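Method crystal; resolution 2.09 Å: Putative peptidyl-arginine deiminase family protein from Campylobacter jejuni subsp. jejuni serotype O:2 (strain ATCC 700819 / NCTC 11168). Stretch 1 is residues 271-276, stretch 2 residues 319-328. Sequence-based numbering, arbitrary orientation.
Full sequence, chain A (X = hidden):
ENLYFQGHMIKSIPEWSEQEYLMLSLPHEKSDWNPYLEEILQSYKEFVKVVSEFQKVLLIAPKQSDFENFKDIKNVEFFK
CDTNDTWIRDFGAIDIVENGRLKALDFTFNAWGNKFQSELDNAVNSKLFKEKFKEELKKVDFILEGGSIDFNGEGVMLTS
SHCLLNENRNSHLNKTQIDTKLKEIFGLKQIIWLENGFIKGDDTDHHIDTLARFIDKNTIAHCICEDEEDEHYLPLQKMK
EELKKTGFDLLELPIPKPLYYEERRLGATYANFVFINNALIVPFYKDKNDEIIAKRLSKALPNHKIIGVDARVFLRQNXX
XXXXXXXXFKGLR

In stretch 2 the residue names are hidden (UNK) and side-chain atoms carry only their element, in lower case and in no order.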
# COMPACT_ATOMS: atom_id res chain seq x y z
N ALA A 271 2.27 -3.22 -9.63
CA ALA A 271 1.53 -2.10 -9.05
C ALA A 271 1.72 -1.98 -7.53
O ALA A 271 1.47 -0.92 -6.95
CB ALA A 271 0.05 -2.20 -9.40
N ASN A 272 2.17 -3.05 -6.88
CA ASN A 272 2.37 -3.06 -5.43
C ASN A 272 3.71 -2.44 -5.01
O ASN A 272 4.40 -2.96 -4.12
CB ASN A 272 2.25 -4.49 -4.91
CG ASN A 272 1.53 -4.58 -3.58
OD1 ASN A 272 2.11 -4.96 -2.57
ND2 ASN A 272 0.25 -4.24 -3.58
N PHE A 273 4.08 -1.33 -5.65
CA PHE A 273 5.26 -0.56 -5.27
C PHE A 273 4.95 0.34 -4.08
O PHE A 273 3.80 0.43 -3.64
CB PHE A 273 5.81 0.26 -6.45
CG PHE A 273 4.77 1.03 -7.24
CD1 PHE A 273 3.97 2.00 -6.63
CD2 PHE A 273 4.64 0.83 -8.61
CE1 PHE A 273 3.04 2.72 -7.38
CE2 PHE A 273 3.72 1.54 -9.35
CZ PHE A 273 2.91 2.49 -8.74
N VAL A 274 5.97 1.01 -3.54
CA VAL A 274 5.76 1.93 -2.44
C VAL A 274 6.63 3.17 -2.59
O VAL A 274 7.83 3.07 -2.80
CB VAL A 274 5.97 1.26 -1.06
CG1 VAL A 274 7.31 0.57 -0.97
CG2 VAL A 274 5.82 2.28 0.06
N PHE A 275 6.00 4.34 -2.50
CA PHE A 275 6.74 5.60 -2.50
C PHE A 275 7.31 5.84 -1.11
O PHE A 275 6.65 5.59 -0.10
CB PHE A 275 5.85 6.77 -2.86
CG PHE A 275 5.62 6.94 -4.34
CD1 PHE A 275 6.59 7.55 -5.14
CD2 PHE A 275 4.42 6.56 -4.92
CE1 PHE A 275 6.36 7.73 -6.50
CE2 PHE A 275 4.19 6.74 -6.28
CZ PHE A 275 5.16 7.33 -7.06
N ILE A 276 8.55 6.33 -1.08
CA ILE A 276 9.21 6.81 0.12
C ILE A 276 9.97 8.06 -0.28
O ILE A 276 9.99 8.43 -1.45
CB ILE A 276 10.16 5.76 0.72
CG1 ILE A 276 11.20 5.33 -0.32
CG2 ILE A 276 9.36 4.57 1.22
CD1 ILE A 276 12.37 4.56 0.26
N UNK A 319 0.66 -11.31 -0.98
CA UNK A 319 0.89 -9.88 -0.96
C UNK A 319 2.28 -9.55 -1.46
O UNK A 319 3.09 -10.45 -1.68
N UNK A 320 2.55 -8.27 -1.65
CA UNK A 320 3.86 -7.84 -2.12
C UNK A 320 4.28 -6.62 -1.30
O UNK A 320 3.75 -6.41 -0.22
o UNK A 320 5.10 -7.33 -4.15
c UNK A 320 3.81 -7.59 -3.63
N UNK A 321 5.22 -5.83 -1.81
CA UNK A 321 5.87 -4.78 -1.02
C UNK A 321 4.90 -3.80 -0.38
O UNK A 321 4.99 -3.55 0.82
c UNK A 321 8.96 -3.87 -3.27
c UNK A 321 6.91 -4.01 -1.84
c UNK A 321 8.88 -5.57 -1.45
c UNK A 321 8.06 -4.80 -2.48
N UNK A 322 3.97 -3.26 -1.17
CA UNK A 322 3.02 -2.24 -0.68
C UNK A 322 2.13 -2.79 0.44
O UNK A 322 1.85 -2.09 1.41
n UNK A 322 0.73 1.59 -1.02
c UNK A 322 1.84 0.82 -1.25
c UNK A 322 -0.35 0.84 -1.12
c UNK A 322 2.15 -1.70 -1.82
n UNK A 322 0.03 -0.39 -1.41
c UNK A 322 1.40 -0.44 -1.50
N UNK A 323 1.68 -4.03 0.29
CA UNK A 323 0.84 -4.69 1.29
C UNK A 323 1.53 -4.86 2.65
O UNK A 323 0.87 -4.89 3.68
s UNK A 323 -0.59 -6.10 -0.71
c UNK A 323 0.40 -6.09 0.80
N UNK A 324 2.85 -4.98 2.63
CA UNK A 324 3.62 -5.23 3.85
C UNK A 324 4.06 -3.97 4.61
O UNK A 324 4.82 -4.08 5.57
o UNK A 324 5.87 -5.12 3.02
c UNK A 324 4.88 -6.01 3.49
N UNK A 325 3.61 -2.79 4.20
CA UNK A 325 4.06 -1.58 4.86
C UNK A 325 2.99 -0.51 4.91
O UNK A 325 1.97 -0.59 4.24
s UNK A 325 5.14 -0.52 2.45
c UNK A 325 5.33 -1.05 4.18
N UNK A 326 3.22 0.48 5.76
CA UNK A 326 2.34 1.63 5.85
C UNK A 326 3.18 2.89 6.00
O UNK A 326 4.23 2.88 6.65
c UNK A 326 -0.52 2.80 5.95
o UNK A 326 -0.06 3.36 4.94
c UNK A 326 1.37 1.47 7.02
c UNK A 326 0.35 2.59 7.18
n UNK A 326 -1.77 2.37 6.02
N UNK A 327 2.72 3.97 5.39
CA UNK A 327 3.44 5.23 5.42
C UNK A 327 2.89 6.11 6.52
O UNK A 327 1.69 6.15 6.75
c UNK A 327 3.31 5.93 4.05
n UNK A 327 4.83 4.96 2.44
c UNK A 327 3.59 4.99 2.90
o UNK A 327 2.69 4.29 2.43
N UNK A 328 3.78 6.81 7.21
CA UNK A 328 3.39 7.82 8.20
C UNK A 328 4.04 9.11 7.74
O UNK A 328 5.27 9.20 7.64
n UNK A 328 3.99 9.06 13.03
n UNK A 328 3.30 10.69 14.49
c UNK A 328 3.61 8.49 10.66
c UNK A 328 3.85 7.42 9.60
n UNK A 328 1.73 9.38 13.45
c UNK A 328 3.81 7.96 12.07
c UNK A 328 3.00 9.70 13.65

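Position 319 has no side-chain atoms at all, only N, CA, C and O, and it makes no contact with stretch 1. It is glycine, G319. Its backbone is extended, and a CB built on it would be crowded by the CB of position 323, 3.3 Å away.

Position 320 carries one carbon followed by one oxygen, and the carbon, its CB, lies 3.3 Å from N272 OD1. This is serine. The CA-to-CB bond of S320 points toward stretch 1; its hydroxyl is hydrogen-bonded elsewhere in the structure.

At position 321 four carbons fork at the second, and the backbone N is 3.3 Å from N272 OD1, but the angle is too poor for a hydrogen bond. The pattern is that of leucine. L321 adopts the m,t rotamer, and its CA-to-CB bond points sideways.

Position 322 shows one carbon leading into a five-membered ring of three carbons and two nitrogens, and a ring carbon lies 3.1 Å from F273 O and 4.2 Å from V274 CB. It is histidine. The CA-to-CB bond of H322 points toward stretch 1, and chi1 is t. The ring carbon in contact is CD2, and the valine CB lies near the plane of the ring, at its edge. Both ring nitrogens are hydrogen-bonded elsewhere in the structure. The backbone N of H322 donates a hydrogen bond to N272 O (3.0 Å).

Position 323 has one carbon and one sulfur, and the sulfur comes within 3.5 Å of N272 OD1. It is cysteine. The important group here is its backbone: C323 N donates to N272 OD1 at 3.0 Å, with a favourable angle of 158°.

Position 324 again has one carbon and one oxygen and does not touch stretch 1. It is serine; S324 OG turns back to donate to L321 O (2.8 Å), bracing the turn internally.

At position 325 a carbon is followed by a sulfur, 3.7 Å from V274 CG2. This is cysteine, C325, whose CA-to-CB bond points toward stretch 1 and whose SG forms an apolar contact with the valine methyl.

Position 326 has three carbons, the third bearing one oxygen and one nitrogen, and does not touch stretch 1; hence glutamine. The CA-to-CB bond of Q326 points away from stretch 1, and its OE1 accepts a hydrogen bond from the backbone N of position 327 (2.9 Å).

Position 327 has two carbons, the second carrying an oxygen and a nitrogen; the nitrogen lies 3.2 Å from F275 O and 3.7 Å from V274 CG2. It is asparagine, N327.

Position 328 has three carbons, a nitrogen, and a carbon bearing two more nitrogens, out of reach of stretch 1: an arginine. R328 is extended and partly exposed.

The contact centres on N272, which receives successive backbone amides, those of H322 and C323, from a segment with helical torsions. Both donors are main-chain amides; one acceptor is the N272 carbonyl O and the other its side-chain OD1. The side chains of H322, C325 and N327 extend the packing along V274 and its neighbours. Together the two stretches bury 414 Å².

Stretch 2, residues 319-328: GSLHCSCQNR
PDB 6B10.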